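Local coordinates for putative electron transport related protein (Corynebacterium diphtheriae, PDB 4PQ1) that probably catalyses thiol-disulfide exchange, acting as a thioredoxin-like oxidoreductase of the DsbF type, at residues Gly118-Ser123 with Thr127-Asp132; Phe3-Pro8 with Thr12-Asp17; Ala139-Glu144 with Ile151-Ser156. All blocks are in the same frame, centred on the assembly; numbering follows the deposited sequence. Where two conformers were deposited one is given.

In the fold
From the N terminus, the chain first folds back on itself in interaction 2, where residues 3-8 close a short loop over residues 12-17 and the edge strand 13-15. Interaction 1 follows much later, after helix 113-116: residues 118-123 turn back over the start of strand 127-131. Interaction 3 closes last, as helix 147-156 returns to strand 137-141. The three loops come in series, with none nested or crossed, yet all meet at one sheet, in which 137-141 lies between 13-15 and 127-131. Interactions 1 and 2 also join directly through a probable backbone hydrogen bond, Gly118 O to Phe5 N, and through Val120 and Pro121 packing on Phe5.

Interaction 1: Gly118-Ser123 with Thr127-Asp132; sequences GGVPAS and TTIVLD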
ATOM      1  N   GLY A 118       1.323  10.690   5.985  1.00 33.67           N
ATOM      2  CA  GLY A 118       2.444  11.327   6.647  1.00 33.48           C
ATOM      3  C   GLY A 118       3.458  11.942   5.715  1.00 31.17           C
ATOM      4  O   GLY A 118       4.622  12.130   6.084  1.00 36.44           O
ATOM      5  N   GLY A 119       3.014  12.267   4.506  1.00 40.25           N
ATOM      6  CA  GLY A 119       3.856  12.959   3.546  1.00 35.10           C
ATOM      7  C   GLY A 119       4.830  12.056   2.820  1.00 29.97           C
ATOM      8  O   GLY A 119       5.934  12.466   2.462  1.00 29.79           O
ATOM      9  N   VAL A 120       4.433  10.805   2.640  1.00 27.37           N
ATOM     10  CA  VAL A 120       5.133   9.906   1.731  1.00 31.49           C
ATOM     11  C   VAL A 120       5.191  10.574   0.343  1.00 26.80           C
ATOM     12  O   VAL A 120       4.216  11.196  -0.082  1.00 24.54           O
ATOM     13  CB  VAL A 120       4.428   8.530   1.705  1.00 27.88           C
ATOM     14  CG1 VAL A 120       4.458   7.929   0.343  1.00 36.17           C
ATOM     15  CG2 VAL A 120       5.082   7.580   2.711  1.00 23.85           C
ATOM     16  N   PRO A 121       6.346  10.498  -0.341  1.00 24.75           N
ATOM     17  CA  PRO A 121       6.527  11.221  -1.615  1.00 29.32           C
ATOM     18  C   PRO A 121       5.521  10.806  -2.693  1.00 23.85           C
ATOM     19  O   PRO A 121       5.541   9.642  -3.085  1.00 25.29           O
ATOM     20  CB  PRO A 121       7.953  10.838  -2.052  1.00 23.59           C
ATOM     21  CG  PRO A 121       8.605  10.249  -0.838  1.00 35.39           C
ATOM     22  CD  PRO A 121       7.516   9.671   0.009  1.00 30.11           C
ATOM     23  N   ALA A 122       4.662  11.719  -3.161  1.00 26.34           N
ATOM     24  CA  ALA A 122       3.681  11.385  -4.209  1.00 27.35           C
ATOM     25  C   ALA A 122       4.358  11.103  -5.541  1.00 23.43           C
ATOM     26  O   ALA A 122       3.753  10.526  -6.457  1.00 26.20           O
ATOM     27  CB  ALA A 122       2.643  12.514  -4.382  1.00 22.72           C
ATOM     28  N   SER A 123       5.611  11.518  -5.656  1.00 23.15           N
ATOM     29  CA  SER A 123       6.387  11.269  -6.860  1.00 27.08           C
ATOM     30  C   SER A 123       6.756   9.794  -7.041  1.00 26.37           C
ATOM     31  O   SER A 123       7.066   9.367  -8.140  1.00 23.67           O
ATOM     32  CB  SER A 123       7.660  12.096  -6.820  1.00 26.54           C
ATOM     33  OG  SER A 123       8.377  11.770  -5.643  1.00 23.40           O
ATOM     34  N   THR A 127       5.083   2.606  -4.330  1.00 22.92           N
ATOM     35  CA  THR A 127       5.513   2.717  -2.932  1.00 16.54           C
ATOM     36  C   THR A 127       4.742   1.660  -2.174  1.00 21.73           C
ATOM     37  O   THR A 127       3.545   1.452  -2.429  1.00 20.37           O
ATOM     38  CB  THR A 127       5.238   4.111  -2.318  1.00 21.22           C
ATOM     39  OG1 THR A 127       6.137   5.073  -2.885  1.00 21.52           O
ATOM     40  CG2 THR A 127       5.404   4.107  -0.733  1.00 17.75           C
ATOM     41  N   THR A 128       5.421   0.975  -1.261  1.00 21.52           N
ATOM     42  CA  THR A 128       4.742  -0.001  -0.430  1.00 27.71           C
ATOM     43  C   THR A 128       4.946   0.298   1.044  1.00 24.17           C
ATOM     44  O   THR A 128       6.079   0.468   1.506  1.00 24.77           O
ATOM     45  CB  THR A 128       5.216  -1.426  -0.720  1.00 26.48           C
ATOM     46  OG1 THR A 128       4.910  -1.753  -2.075  1.00 25.33           O
ATOM     47  CG2 THR A 128       4.508  -2.407   0.201  1.00 22.70           C
ATOM     48  N   ILE A 129       3.847   0.375   1.782  1.00 24.49           N
ATOM     49  CA  ILE A 129       3.935   0.595   3.220  1.00 22.40           C
ATOM     50  C   ILE A 129       3.316  -0.561   3.990  1.00 24.29           C
ATOM     51  O   ILE A 129       2.138  -0.875   3.810  1.00 23.24           O
ATOM     52  CB  ILE A 129       3.260   1.897   3.629  1.00 20.60           C
ATOM     53  CG1 ILE A 129       3.905   3.063   2.875  1.00 17.89           C
ATOM     54  CG2 ILE A 129       3.376   2.080   5.153  1.00 20.58           C
ATOM     55  CD1 ILE A 129       3.207   4.375   3.069  1.00 19.60           C
ATOM     56  N   VAL A 130       4.116  -1.195   4.844  1.00 18.58           N
ATOM     57  CA  VAL A 130       3.600  -2.287   5.666  1.00 23.28           C
ATOM     58  C   VAL A 130       3.180  -1.716   7.017  1.00 27.08           C
ATOM     59  O   VAL A 130       4.016  -1.222   7.759  1.00 20.61           O
ATOM     60  CB  VAL A 130       4.641  -3.411   5.874  1.00 20.04           C
ATOM     61  CG1 VAL A 130       4.022  -4.556   6.635  1.00 21.19           C
ATOM     62  CG2 VAL A 130       5.183  -3.917   4.531  1.00 20.85           C
ATOM     63  N   LEU A 131       1.881  -1.749   7.306  1.00 26.77           N
ATOM     64  CA  LEU A 131       1.363  -1.281   8.583  1.00 28.57           C
ATOM     65  C   LEU A 131       1.219  -2.453   9.548  1.00 29.90           C
ATOM     66  O   LEU A 131       0.870  -3.555   9.113  1.00 25.18           O
ATOM     67  CB  LEU A 131       0.010  -0.597   8.399  1.00 25.36           C
ATOM     68  CG  LEU A 131      -0.093   0.533   7.390  1.00 20.92           C
ATOM     69  CD1 LEU A 131      -1.539   1.027   7.339  1.00 18.23           C
ATOM     70  CD2 LEU A 131       0.844   1.648   7.760  1.00 22.55           C
ATOM     71  N   ASP A 132       1.480  -2.232  10.844  1.00 26.25           N
ATOM     72  CA  ASP A 132       1.306  -3.310  11.826  1.00 27.97           C
ATOM     73  C   ASP A 132      -0.146  -3.323  12.276  1.00 28.96           C
ATOM     74  O   ASP A 132      -0.974  -2.653  11.677  1.00 24.30           O
ATOM     75  CB  ASP A 132       2.272  -3.178  13.036  1.00 18.85           C
ATOM     76  CG  ASP A 132       2.094  -1.880  13.829  1.00 27.46           C
ATOM     77  OD1 ASP A 132       0.981  -1.310  13.846  1.00 23.02           O
ATOM     78  OD2 ASP A 132       3.085  -1.427  14.456  1.00 27.78           O
TER
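Val120 lays its two methyl groups over the side chains of Thr127 and Ile129, which point from the same side of strand 127-131. The branches divide the work. CG2 of Val120 meets CD1 of Ile129 tip to tip at 3.7 Å, whereas CG1 of Val120 slides past CG2 of Thr127 at 4.1 Å, the two side chains running in opposite directions. Ile129 reaches this far because its outer chain is extended (chi2 173°), which carries CD1 out from the strand; Pro137 and Val140 pack against the same side chain. In Thr127, with OG1 beside the backbone N (chi1 -71°), the methyl CG2 is turned to the far side from N and is the part given to Val120. The hydroxyl OG1 makes its hydrogen bond to the carbonyl oxygen of Val124 instead, so this buried polar atom is satisfied within the connecting loop.

No hydrogen bond crosses between 118-123 and 127-132, and the contact is a small, wholly apolar one among three buried residues. A backbone hydrogen bond from Gly118 to Phe5 places the loop beside the N-terminal segment. Farther on, Ala122 O accepts a hydrogen bond from Arg85. The other face of the strand, with Thr128 and Val130, is covered by helix 147-156. A loop folding back just ahead of this strand is consistent with the thioredoxin fold, where the turn into the equivalent strand usually carries a cis-proline beside the CxxC site, here Cys56 and Cys59.

Interaction 2: Phe3-Pro8 with Thr12-Asp17; sequences FQFHSP and TEIFYD
Phe3 and Tyr16 form the aromatic part of the contact, an offset edge-to-face pair in which the edge of the Phe3 ring is directed at one face of Tyr16. The ring centroids are 5.4 Å apart and the planes stand at 88°. CE1 of Phe3 lies 3.7 Å from CZ of Tyr16, so the approach is displaced toward the phenol end, and OH of Tyr16 lies near the plane of the Phe3 ring, at its edge, 3.5 Å from CZ of Phe3. Phe5 meets the same oxygen obliquely, its CD1 3.6 Å from OH of Tyr16. Both phenylalanines have CG trans to the backbone N (chi1 -177° in Phe3), which swings their ring ends closer to Tyr16 than their first side-chain bonds would suggest.

Apolar packing around Ile14 lies alongside. CD1 of Ile14 reaches CA of Pro8 at 3.8 Å, and the Phe5 ring approaches CG1 of Ile14 more loosely; as Ile14 was modelled in two conformers, these details are less certain than the aromatic ones.

No polar bond crosses between the two segments. Thr12 OG1 donates to Glu13 OE2 at 2.7 Å, meeting it from above the carboxylate plane, and that oxygen is also salt-bridged to Arg143.

Strand 13-15 is an outermost strand of the mixed sheet, paired antiparallel with 137-141. From residues 3-8, Phe3 touches Pro137 of that neighbouring strand and Phe5 packs on the loop that follows helix 113-116, while Tyr16, from 12-17, rests on Val140.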
ATOM      1  N   PHE A   3       1.544   9.255  12.136  1.00 36.39           N
ATOM      2  CA  PHE A   3       2.765   9.027  11.361  1.00 32.53           C
ATOM      3  C   PHE A   3       3.206  10.224  10.530  1.00 30.67           C
ATOM      4  O   PHE A   3       2.391  10.875   9.875  1.00 36.27           O
ATOM      5  CB  PHE A   3       2.560   7.830  10.435  1.00 35.75           C
ATOM      6  CG  PHE A   3       3.769   7.463   9.637  1.00 32.51           C
ATOM      7  CD1 PHE A   3       4.944   7.109  10.270  1.00 23.31           C
ATOM      8  CD2 PHE A   3       3.718   7.434   8.254  1.00 32.05           C
ATOM      9  CE1 PHE A   3       6.065   6.751   9.553  1.00 32.34           C
ATOM     10  CE2 PHE A   3       4.844   7.079   7.515  1.00 33.79           C
ATOM     11  CZ  PHE A   3       6.018   6.730   8.166  1.00 33.74           C
ATOM     12  N   GLN A   4       4.505  10.499  10.565  1.00 27.18           N
ATOM     13  CA  GLN A   4       5.117  11.509   9.718  1.00 25.63           C
ATOM     14  C   GLN A   4       6.314  10.845   9.070  1.00 37.64           C
ATOM     15  O   GLN A   4       7.167  10.282   9.760  1.00 23.37           O
ATOM     16  CB  GLN A   4       5.552  12.748  10.506  1.00 39.90           C
ATOM     17  CG  GLN A   4       4.721  13.039  11.759  1.00 51.31           C
ATOM     18  CD  GLN A   4       5.498  13.831  12.813  1.00 69.49           C
ATOM     19  OE1 GLN A   4       6.361  14.650  12.480  1.00 72.03           O
ATOM     20  NE2 GLN A   4       5.201  13.578  14.093  1.00 57.27           N
ATOM     21  N   PHE A   5       6.349  10.875   7.738  1.00 33.64           N
ATOM     22  CA  PHE A   5       7.447  10.286   6.993  1.00 34.44           C
ATOM     23  C   PHE A   5       8.587  11.289   6.917  1.00 31.51           C
ATOM     24  O   PHE A   5       8.459  12.337   6.303  1.00 37.71           O
ATOM     25  CB  PHE A   5       6.982   9.866   5.590  1.00 33.97           C
ATOM     26  CG  PHE A   5       8.064   9.243   4.750  1.00 30.21           C
ATOM     27  CD1 PHE A   5       8.483   7.945   4.984  1.00 37.03           C
ATOM     28  CD2 PHE A   5       8.657   9.954   3.725  1.00 27.80           C
ATOM     29  CE1 PHE A   5       9.481   7.373   4.220  1.00 34.18           C
ATOM     30  CE2 PHE A   5       9.649   9.387   2.952  1.00 32.77           C
ATOM     31  CZ  PHE A   5      10.061   8.095   3.197  1.00 37.18           C
ATOM     32  N   HIS A   6       9.690  10.980   7.576  1.00 43.45           N
ATOM     33  CA  HIS A   6      10.824  11.889   7.592  1.00 46.34           C
ATOM     34  C   HIS A   6      11.816  11.454   6.545  1.00 44.93           C
ATOM     35  O   HIS A   6      11.767  10.312   6.081  1.00 51.27           O
ATOM     36  CB  HIS A   6      11.496  11.929   8.971  1.00 51.81           C
ATOM     37  CG  HIS A   6      10.647  12.537  10.050  1.00 57.12           C
ATOM     38  ND1 HIS A   6      10.337  11.868  11.216  1.00 63.34           N
ATOM     39  CD2 HIS A   6      10.060  13.754  10.145  1.00 43.95           C
ATOM     40  CE1 HIS A   6       9.588  12.644  11.980  1.00 62.28           C
ATOM     41  NE2 HIS A   6       9.402  13.792  11.352  1.00 69.69           N
ATOM     42  N   SER A   7      12.710  12.375   6.190  1.00 51.00           N
ATOM     43  CA  SER A   7      13.743  12.157   5.181  1.00 47.35           C
ATOM     44  C   SER A   7      14.295  10.738   5.186  1.00 43.27           C
ATOM     45  O   SER A   7      14.779  10.256   6.207  1.00 55.69           O
ATOM     46  CB  SER A   7      14.885  13.158   5.380  1.00 41.11           C
ATOM     47  OG  SER A   7      16.120  12.624   4.931  1.00 51.16           O
ATOM     48  N   PRO A   8      14.175  10.045   4.048  1.00 47.81           N
ATOM     49  CA  PRO A   8      14.814   8.739   3.868  1.00 37.63           C
ATOM     50  C   PRO A   8      16.335   8.873   3.759  1.00 46.15           C
ATOM     51  O   PRO A   8      17.055   7.895   3.983  1.00 50.87           O
ATOM     52  CB  PRO A   8      14.204   8.226   2.560  1.00 51.75           C
ATOM     53  CG  PRO A   8      13.764   9.467   1.825  1.00 44.86           C
ATOM     54  CD  PRO A   8      13.304  10.404   2.914  1.00 45.81           C
ATOM     55  N   THR A  12      16.211   3.816  -0.205  1.00 23.09           N
ATOM     56  CA  THR A  12      14.989   3.402  -0.904  1.00 21.29           C
ATOM     57  C   THR A  12      14.036   2.615  -0.003  1.00 26.11           C
ATOM     58  O   THR A  12      12.955   2.195  -0.421  1.00 23.57           O
ATOM     59  CB  THR A  12      15.315   2.541  -2.139  1.00 26.12           C
ATOM     60  OG1 THR A  12      16.280   1.541  -1.779  1.00 25.59           O
ATOM     61  CG2 THR A  12      15.864   3.396  -3.280  1.00 17.96           C
ATOM     62  N   GLU A  13      14.436   2.403   1.242  1.00 22.70           N
ATOM     63  CA  GLU A  13      13.560   1.729   2.183  1.00 26.18           C
ATOM     64  C   GLU A  13      13.901   2.188   3.597  1.00 23.90           C
ATOM     65  O   GLU A  13      15.034   2.581   3.868  1.00 21.13           O
ATOM     66  CB  GLU A  13      13.674   0.210   2.053  1.00 19.28           C
ATOM     67  CG  GLU A  13      15.075  -0.340   2.280  1.00 21.70           C
ATOM     68  CD  GLU A  13      15.985  -0.156   1.090  1.00 28.47           C
ATOM     69  OE1 GLU A  13      17.164   0.182   1.306  1.00 29.54           O
ATOM     70  OE2 GLU A  13      15.527  -0.354  -0.070  1.00 32.23           O
ATOM     71  N   ILE A  14      12.899   2.149   4.470  0.67 26.14           N
ATOM     72  CA  ILE A  14      13.020   2.563   5.874  0.67 24.90           C
ATOM     73  C   ILE A  14      12.246   1.598   6.761  0.67 23.66           C
ATOM     74  O   ILE A  14      11.131   1.196   6.421  0.67 22.75           O
ATOM     75  CB  ILE A  14      12.478   3.999   6.098  0.67 24.26           C
ATOM     76  CG1 ILE A  14      13.159   4.996   5.159  0.67 24.64           C
ATOM     77  CG2 ILE A  14      12.663   4.428   7.550  0.67 26.01           C
ATOM     78  CD1 ILE A  14      14.601   5.299   5.549  0.67 26.33           C
ATOM     79  N   PHE A  15      12.827   1.235   7.905  1.00 28.92           N
ATOM     80  CA  PHE A  15      12.148   0.349   8.838  1.00 22.29           C
ATOM     81  C   PHE A  15      11.934   1.034  10.184  1.00 29.60           C
ATOM     82  O   PHE A  15      12.766   1.820  10.616  1.00 31.75           O
ATOM     83  CB  PHE A  15      12.959  -0.934   9.001  1.00 23.83           C
ATOM     84  CG  PHE A  15      13.112  -1.694   7.729  1.00 21.85           C
ATOM     85  CD1 PHE A  15      12.142  -2.605   7.340  1.00 18.42           C
ATOM     86  CD2 PHE A  15      14.202  -1.460   6.889  1.00 21.54           C
ATOM     87  CE1 PHE A  15      12.266  -3.296   6.137  1.00 30.88           C
ATOM     88  CE2 PHE A  15      14.337  -2.140   5.690  1.00 25.53           C
ATOM     89  CZ  PHE A  15      13.366  -3.062   5.308  1.00 25.25           C
ATOM     90  N   TYR A  16      10.810   0.755  10.837  1.00 27.90           N
ATOM     91  CA  TYR A  16      10.517   1.380  12.129  1.00 33.11           C
ATOM     92  C   TYR A  16      10.334   0.363  13.248  1.00 25.60           C
ATOM     93  O   TYR A  16       9.459  -0.523  13.195  1.00 20.39           O
ATOM     94  CB  TYR A  16       9.269   2.257  12.041  1.00 29.94           C
ATOM     95  CG  TYR A  16       9.326   3.304  10.953  1.00 32.15           C
ATOM     96  CD1 TYR A  16       8.953   3.000   9.645  1.00 30.74           C
ATOM     97  CD2 TYR A  16       9.729   4.596  11.231  1.00 28.57           C
ATOM     98  CE1 TYR A  16       8.991   3.952   8.650  1.00 25.38           C
ATOM     99  CE2 TYR A  16       9.772   5.555  10.246  1.00 30.79           C
ATOM    100  CZ  TYR A  16       9.407   5.230   8.957  1.00 33.14           C
ATOM    101  OH  TYR A  16       9.453   6.195   7.977  1.00 37.97           O
ATOM    102  N   ASP A  17      11.181   0.499  14.260  1.00 38.51           N
ATOM    103  CA  ASP A  17      11.015  -0.209  15.526  1.00 30.30           C
ATOM    104  C   ASP A  17       9.701   0.184  16.165  1.00 27.20           C
ATOM    105  O   ASP A  17       9.234   1.312  15.987  1.00 29.79           O
ATOM    106  CB  ASP A  17      12.171   0.108  16.449  1.00 31.63           C
ATOM    107  CG  ASP A  17      13.499  -0.272  15.842  1.00 47.42           C
ATOM    108  OD1 ASP A  17      13.577  -1.373  15.249  1.00 42.34           O
ATOM    109  OD2 ASP A  17      14.453   0.533  15.935  1.00 52.51           O
TER

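Interaction 3: Ala139-Glu144 with Ile151-Ser156; sequences AVFLRE and IKVIDS
CB of Ala139 faces both branches of Val153 at once, 3.9 Å from CG2 of Val153 and 4.0 Å from its CG1, and here helix 147-156 is packed closely on strand 137-141. CG2 of Val153 has a second neighbour, lying at the edge of the Phe141 ring and near its plane, 4.1 Å from CZ of Phe141. In Val153, chi1 of -179° turns CG1 away from the backbone N and leaves CG2 next to it, and with that rotation both methyls are presented to the strand. The small alanine lets the helix come near, with Ala139 and Val153 7.2 Å apart at their CA atoms. Phe15 and Val130 touch Val153 as well, so three neighbouring strands share this one side chain.

Outward the contact thins quickly. Lys152, Asp155 and Ser156 lie on the exposed side of the helix, where Ser156 OG turns back to Val153 O with a 2.7 Å bond on a lone pair of the carbonyl. Just beyond the strand, CD1 of Phe141 lies 3.7 Å above one face of the Arg143 guanidinium, offset toward its rim. Salt bridges to Glu13 and Asp149 hold that group, tying the edge strand to the helix. A C-terminal helix laid across one face of an antiparallel strand pair, 127-131 and 137-141, is the closing beta-beta-alpha unit of the thioredoxin fold.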
ATOM      1  N   ALA A 139       7.472  -0.547   7.924  1.00 27.77           N
ATOM      2  CA  ALA A 139       8.412  -0.457   6.818  1.00 21.94           C
ATOM      3  C   ALA A 139       7.814   0.394   5.704  1.00 23.63           C
ATOM      4  O   ALA A 139       6.625   0.292   5.409  1.00 23.30           O
ATOM      5  CB  ALA A 139       8.772  -1.851   6.306  1.00 20.68           C
ATOM      6  N   VAL A 140       8.639   1.248   5.106  1.00 23.41           N
ATOM      7  CA  VAL A 140       8.256   1.959   3.893  1.00 26.13           C
ATOM      8  C   VAL A 140       9.256   1.681   2.778  1.00 22.77           C
ATOM      9  O   VAL A 140      10.460   1.860   2.954  1.00 25.06           O
ATOM     10  CB  VAL A 140       8.162   3.478   4.120  1.00 28.52           C
ATOM     11  CG1 VAL A 140       7.775   4.196   2.799  1.00 19.17           C
ATOM     12  CG2 VAL A 140       7.179   3.787   5.263  1.00 22.73           C
ATOM     13  N   PHE A 141       8.749   1.234   1.636  1.00 19.65           N
ATOM     14  CA  PHE A 141       9.590   0.902   0.491  1.00 22.43           C
ATOM     15  C   PHE A 141       9.369   1.893  -0.640  1.00 22.58           C
ATOM     16  O   PHE A 141       8.270   1.960  -1.197  1.00 19.33           O
ATOM     17  CB  PHE A 141       9.297  -0.516  -0.010  1.00 24.23           C
ATOM     18  CG  PHE A 141       9.692  -1.604   0.957  1.00 23.72           C
ATOM     19  CD1 PHE A 141      10.991  -2.083   0.984  1.00 19.21           C
ATOM     20  CD2 PHE A 141       8.755  -2.165   1.820  1.00 19.26           C
ATOM     21  CE1 PHE A 141      11.357  -3.086   1.872  1.00 25.70           C
ATOM     22  CE2 PHE A 141       9.118  -3.163   2.703  1.00 21.31           C
ATOM     23  CZ  PHE A 141      10.423  -3.628   2.732  1.00 16.72           C
ATOM     24  N   LEU A 142      10.407   2.664  -0.968  1.00 21.61           N
ATOM     25  CA  LEU A 142      10.331   3.655  -2.042  1.00 17.03           C
ATOM     26  C   LEU A 142      10.916   3.057  -3.322  1.00 26.13           C
ATOM     27  O   LEU A 142      11.776   3.639  -3.983  1.00 23.05           O
ATOM     28  CB  LEU A 142      11.070   4.937  -1.653  1.00 22.45           C
ATOM     29  CG  LEU A 142      10.592   5.545  -0.322  1.00 22.07           C
ATOM     30  CD1 LEU A 142      11.449   6.742   0.071  1.00 28.01           C
ATOM     31  CD2 LEU A 142       9.101   5.915  -0.374  1.00 14.99           C
ATOM     32  N   ARG A 143      10.425   1.874  -3.651  1.00 17.90           N
ATOM     33  CA  ARG A 143      10.956   1.090  -4.726  1.00 19.28           C
ATOM     34  C   ARG A 143      10.001  -0.054  -4.928  1.00 21.06           C
ATOM     35  O   ARG A 143       9.172  -0.321  -4.064  1.00 15.25           O
ATOM     36  CB  ARG A 143      12.366   0.582  -4.421  1.00 16.41           C
ATOM     37  CG  ARG A 143      12.474  -0.261  -3.160  1.00 19.13           C
ATOM     38  CD  ARG A 143      13.757  -1.078  -3.186  1.00 19.13           C
ATOM     39  NE  ARG A 143      13.997  -1.833  -1.961  1.00 23.18           N
ATOM     40  CZ  ARG A 143      13.657  -3.104  -1.782  1.00 27.69           C
ATOM     41  NH1 ARG A 143      13.050  -3.773  -2.749  1.00 31.73           N
ATOM     42  NH2 ARG A 143      13.929  -3.711  -0.633  1.00 30.05           N
ATOM     43  N   GLU A 144      10.080  -0.669  -6.107  1.00 20.74           N
ATOM     44  CA  GLU A 144       9.465  -1.955  -6.351  1.00 20.17           C
ATOM     45  C   GLU A 144       9.919  -2.957  -5.273  1.00 23.86           C
ATOM     46  O   GLU A 144      11.082  -2.927  -4.839  1.00 20.18           O
ATOM     47  CB  GLU A 144       9.849  -2.447  -7.752  1.00 20.10           C
ATOM     48  CG  GLU A 144       9.216  -3.760  -8.148  1.00 23.39           C
ATOM     49  CD  GLU A 144       9.512  -4.149  -9.603  1.00 32.77           C
ATOM     50  OE1 GLU A 144       9.086  -5.263  -9.995  1.00 26.23           O
ATOM     51  OE2 GLU A 144      10.172  -3.357 -10.334  1.00 17.03           O
ATOM     52  N   ILE A 151       7.159 -10.167   3.098  1.00 27.98           N
ATOM     53  CA  ILE A 151       6.957 -11.280   4.009  1.00 29.27           C
ATOM     54  C   ILE A 151       7.916 -11.205   5.207  1.00 27.81           C
ATOM     55  O   ILE A 151       7.519 -11.444   6.330  1.00 27.23           O
ATOM     56  CB  ILE A 151       7.110 -12.636   3.276  1.00 29.21           C
ATOM     57  CG1 ILE A 151       5.818 -12.966   2.525  1.00 26.24           C
ATOM     58  CG2 ILE A 151       7.417 -13.762   4.266  1.00 35.67           C
ATOM     59  CD1 ILE A 151       5.950 -14.131   1.585  1.00 34.34           C
ATOM     60  N   LYS A 152       9.167 -10.847   4.958  1.00 30.93           N
ATOM     61  CA  LYS A 152      10.143 -10.718   6.016  1.00 27.81           C
ATOM     62  C   LYS A 152       9.690  -9.719   7.061  1.00 34.11           C
ATOM     63  O   LYS A 152       9.802  -9.979   8.259  1.00 28.14           O
ATOM     64  CB  LYS A 152      11.499 -10.312   5.452  1.00 28.98           C
ATOM     65  CG  LYS A 152      12.219 -11.469   4.803  1.00 35.04           C
ATOM     66  CD  LYS A 152      13.652 -11.113   4.458  1.00 50.43           C
ATOM     67  CE  LYS A 152      14.419 -12.359   4.033  1.00 65.72           C
ATOM     68  NZ  LYS A 152      15.830 -12.061   3.653  1.00 76.63           N
ATOM     69  N   VAL A 153       9.166  -8.587   6.607  1.00 22.21           N
ATOM     70  CA  VAL A 153       8.596  -7.617   7.518  1.00 23.80           C
ATOM     71  C   VAL A 153       7.365  -8.213   8.171  1.00 32.37           C
ATOM     72  O   VAL A 153       7.200  -8.125   9.395  1.00 31.65           O
ATOM     73  CB  VAL A 153       8.190  -6.313   6.828  1.00 30.08           C
ATOM     74  CG1 VAL A 153       7.628  -5.337   7.880  1.00 23.41           C
ATOM     75  CG2 VAL A 153       9.374  -5.707   6.081  1.00 26.96           C
ATOM     76  N   ILE A 154       6.503  -8.810   7.352  1.00 24.60           N
ATOM     77  CA  ILE A 154       5.252  -9.394   7.846  1.00 33.11           C
ATOM     78  C   ILE A 154       5.532 -10.291   9.044  1.00 32.59           C
ATOM     79  O   ILE A 154       4.967 -10.092  10.115  1.00 31.39           O
ATOM     80  CB  ILE A 154       4.508 -10.211   6.756  1.00 30.00           C
ATOM     81  CG1 ILE A 154       3.947  -9.291   5.664  1.00 36.35           C
ATOM     82  CG2 ILE A 154       3.361 -11.013   7.366  1.00 23.70           C
ATOM     83  CD1 ILE A 154       2.983  -8.261   6.194  1.00 36.03           C
ATOM     84  N   ASP A 155       6.444 -11.241   8.863  1.00 28.32           N
ATOM     85  CA  ASP A 155       6.796 -12.190   9.908  1.00 27.53           C
ATOM     86  C   ASP A 155       7.266 -11.530  11.217  1.00 39.04           C
ATOM     87  O   ASP A 155       6.959 -12.008  12.307  1.00 36.36           O
ATOM     88  CB  ASP A 155       7.869 -13.138   9.383  1.00 25.51           C
ATOM     89  CG  ASP A 155       7.309 -14.157   8.415  1.00 34.65           C
ATOM     90  OD1 ASP A 155       6.068 -14.339   8.410  1.00 35.91           O
ATOM     91  OD2 ASP A 155       8.097 -14.781   7.671  1.00 35.23           O
ATOM     92  N   SER A 156       8.003 -10.430  11.109  1.00 36.90           N
ATOM     93  CA  SER A 156       8.511  -9.741  12.286  1.00 33.32           C
ATOM     94  C   SER A 156       7.393  -9.110  13.114  1.00 37.65           C
ATOM     95  O   SER A 156       7.603  -8.744  14.268  1.00 42.48           O
ATOM     96  CB  SER A 156       9.527  -8.671  11.879  1.00 36.09           C
ATOM     97  OG  SER A 156       8.896  -7.484  11.427  1.00 28.25           O
TER